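Local atomic coordinates of adenosine monophosphate-protein transferase vopS (Vibrio parahaemolyticus, PDB entry 3LET), a protein that transfers AMP from ATP onto a threonine of the host Rho GTPases RhoA, Rac and Cdc42, blocking their downstream signalling and actin assembly in infected cells. Residues Thr191-Leu194 with Lys195-Thr199. Numbering follows the deposited sequence.
Sequences TSLL and KEYAT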
ATOM      1  N   THR A 191     -16.890   2.848 -18.909  1.00 13.62           N
ATOM      2  CA  THR A 191     -18.194   3.516 -18.905  1.00 14.28           C
ATOM      3  C   THR A 191     -19.237   2.800 -18.028  1.00 21.07           C
ATOM      4  O   THR A 191     -19.930   3.438 -17.228  1.00 19.69           O
ATOM      5  CB  THR A 191     -18.748   3.617 -20.315  1.00 15.78           C
ATOM      6  OG1 THR A 191     -17.820   4.349 -21.120  1.00 15.83           O
ATOM      7  CG2 THR A 191     -20.108   4.344 -20.292  1.00 20.83           C
ATOM      8  N   SER A 192     -19.341   1.476 -18.151  1.00 17.76           N
ATOM      9  CA  SER A 192     -20.302   0.729 -17.323  1.00 24.19           C
ATOM     10  C   SER A 192     -19.996   0.862 -15.834  1.00 19.01           C
ATOM     11  O   SER A 192     -20.914   1.041 -15.031  1.00 17.26           O
ATOM     12  CB  SER A 192     -20.319  -0.767 -17.662  1.00 27.56           C
ATOM     13  OG  SER A 192     -20.464  -0.973 -19.057  1.00 48.75           O
ATOM     14  N   LEU A 193     -18.720   0.755 -15.468  1.00 16.44           N
ATOM     15  CA  LEU A 193     -18.339   0.821 -14.055  1.00 17.62           C
ATOM     16  C   LEU A 193     -18.624   2.204 -13.501  1.00 16.31           C
ATOM     17  O   LEU A 193     -19.042   2.363 -12.361  1.00 12.42           O
ATOM     18  CB  LEU A 193     -16.862   0.445 -13.833  1.00 15.97           C
ATOM     19  CG  LEU A 193     -16.543  -1.058 -13.927  1.00 26.78           C
ATOM     20  CD1 LEU A 193     -15.030  -1.309 -13.938  1.00 21.81           C
ATOM     21  CD2 LEU A 193     -17.197  -1.827 -12.776  1.00 25.18           C
ATOM     22  N   LEU A 194     -18.416   3.221 -14.313  1.00 16.62           N
ATOM     23  CA  LEU A 194     -18.621   4.571 -13.832  1.00 15.41           C
ATOM     24  C   LEU A 194     -20.121   4.787 -13.542  1.00 17.99           C
ATOM     25  O   LEU A 194     -20.502   5.356 -12.501  1.00 21.38           O
ATOM     26  CB  LEU A 194     -18.144   5.572 -14.872  1.00 18.53           C
ATOM     27  CG  LEU A 194     -18.338   7.037 -14.494  1.00 22.52           C
ATOM     28  CD1 LEU A 194     -17.638   7.416 -13.189  1.00 18.58           C
ATOM     29  CD2 LEU A 194     -17.808   7.889 -15.655  1.00 23.51           C
ATOM     30  N   LYS A 195     -20.971   4.347 -14.455  1.00 20.04           N
ATOM     31  CA  LYS A 195     -22.412   4.483 -14.238  1.00 22.18           C
ATOM     32  C   LYS A 195     -22.837   3.707 -13.012  1.00 24.43           C
ATOM     33  O   LYS A 195     -23.662   4.161 -12.206  1.00 24.18           O
ATOM     34  CB  LYS A 195     -23.190   3.957 -15.452  1.00 21.36           C
ATOM     35  CG  LYS A 195     -22.997   4.815 -16.706  1.00 28.31           C
ATOM     36  CD  LYS A 195     -23.926   4.309 -17.815  1.00 45.23           C
ATOM     37  CE  LYS A 195     -23.424   4.656 -19.190  1.00 57.43           C
ATOM     38  NZ  LYS A 195     -23.548   6.099 -19.475  1.00 66.39           N
ATOM     39  N   GLU A 196     -22.299   2.502 -12.904  1.00 14.91           N
ATOM     40  CA  GLU A 196     -22.611   1.637 -11.769  1.00 18.30           C
ATOM     41  C   GLU A 196     -22.241   2.272 -10.410  1.00 22.09           C
ATOM     42  O   GLU A 196     -23.064   2.320  -9.497  1.00 18.68           O
ATOM     43  CB  GLU A 196     -21.905   0.287 -11.950  1.00 18.79           C
ATOM     44  CG  GLU A 196     -22.239  -0.715 -10.847  1.00 33.86           C
ATOM     45  CD  GLU A 196     -21.586  -2.075 -11.071  1.00 38.72           C
ATOM     46  OE1 GLU A 196     -21.188  -2.386 -12.213  1.00 28.91           O
ATOM     47  OE2 GLU A 196     -21.482  -2.846 -10.105  1.00 41.80           O
ATOM     48  N   TYR A 197     -21.007   2.756 -10.264  1.00 17.49           N
ATOM     49  CA  TYR A 197     -20.617   3.390  -8.999  1.00 20.53           C
ATOM     50  C   TYR A 197     -21.209   4.794  -8.805  1.00 26.91           C
ATOM     51  O   TYR A 197     -21.284   5.307  -7.693  1.00 20.60           O
ATOM     52  CB  TYR A 197     -19.089   3.420  -8.849  1.00 15.63           C
ATOM     53  CG  TYR A 197     -18.590   2.067  -8.380  1.00 20.28           C
ATOM     54  CD1 TYR A 197     -18.617   0.967  -9.234  1.00 18.47           C
ATOM     55  CD2 TYR A 197     -18.154   1.878  -7.076  1.00 20.26           C
ATOM     56  CE1 TYR A 197     -18.192  -0.288  -8.804  1.00 22.63           C
ATOM     57  CE2 TYR A 197     -17.712   0.619  -6.631  1.00 21.57           C
ATOM     58  CZ  TYR A 197     -17.729  -0.454  -7.506  1.00 27.42           C
ATOM     59  OH  TYR A 197     -17.302  -1.705  -7.087  1.00 26.46           O
ATOM     60  N   ALA A 198     -21.650   5.423  -9.874  1.00 23.26           N
ATOM     61  CA  ALA A 198     -22.303   6.715  -9.701  1.00 21.84           C
ATOM     62  C   ALA A 198     -23.623   6.535  -8.941  1.00 26.52           C
ATOM     63  O   ALA A 198     -24.071   7.438  -8.228  1.00 26.75           O
ATOM     64  CB  ALA A 198     -22.559   7.358 -11.051  1.00 24.32           C
ATOM     65  N   THR A 199     -24.222   5.353  -9.078  1.00 22.77           N
ATOM     66  CA  THR A 199     -25.570   5.125  -8.580  1.00 33.54           C
ATOM     67  C   THR A 199     -25.671   4.050  -7.496  1.00 38.45           C
ATOM     68  O   THR A 199     -26.749   3.845  -6.947  1.00 32.64           O
ATOM     69  CB  THR A 199     -26.517   4.721  -9.751  1.00 35.01           C
ATOM     70  OG1 THR A 199     -26.104   3.463 -10.307  1.00 38.51           O
ATOM     71  CG2 THR A 199     -26.466   5.760 -10.843  1.00 32.81           C
TER
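Thr-191 and Lys-195, one turn apart near the C-terminal end of helix 184-199, run side by side in the same direction. The methyl CG2 of Thr-191, anti to its own backbone N, meets CE of Lys-195 at 3.5 Å. The lysine chain runs extended from CG to CE, which brings CE alongside the threonine methyl; the bend at its last torsion (chi4 -71°) only turns NZ. The threonine hydroxyl turns the other way, back to the carbonyl of Ala-187, while its side chain also packs on helix 168-179.

A second apolar pair lies on another side of the helix. CD2 of Leu-193 comes within 4.4 Å of CE1 on the Tyr-197 ring, a loose contact, and within 4.1 Å of OE1 of Glu-196, whose extended chain lies alongside the leucine. The carbonyl O of Leu-193 sits at the edge of the tyrosine ring, close to its plane and 3.5 Å from CD1. Helix 207-217 supplies Leu-213 and Leu-217 to this cluster, while Leu-194 packs on Met-287, Ile-291 and Leu-294 of helix 281-295.

Four i to i+4 backbone bonds hold the turns together. Tyr-197 N reaches Leu-193 O at 2.9 Å almost straight, at 173°, whereas the bond from Ala-198 N to Leu-194 O, also 2.9 Å, is bent to 139°. Beyond it, Thr-199 N bonds Glu-196 O and, weakly, Lys-195 O, the i to i+4 pattern giving way to i to i+3 as the helix runs out.

The leucines and Tyr-197 thus bind the helix into the helical Fic core and Lys-195 is exposed, while the carboxylate of Glu-196 lies at the boundary with helix 207-217, where a salt bridge from OE2 to Arg-216 probably offsets its charge.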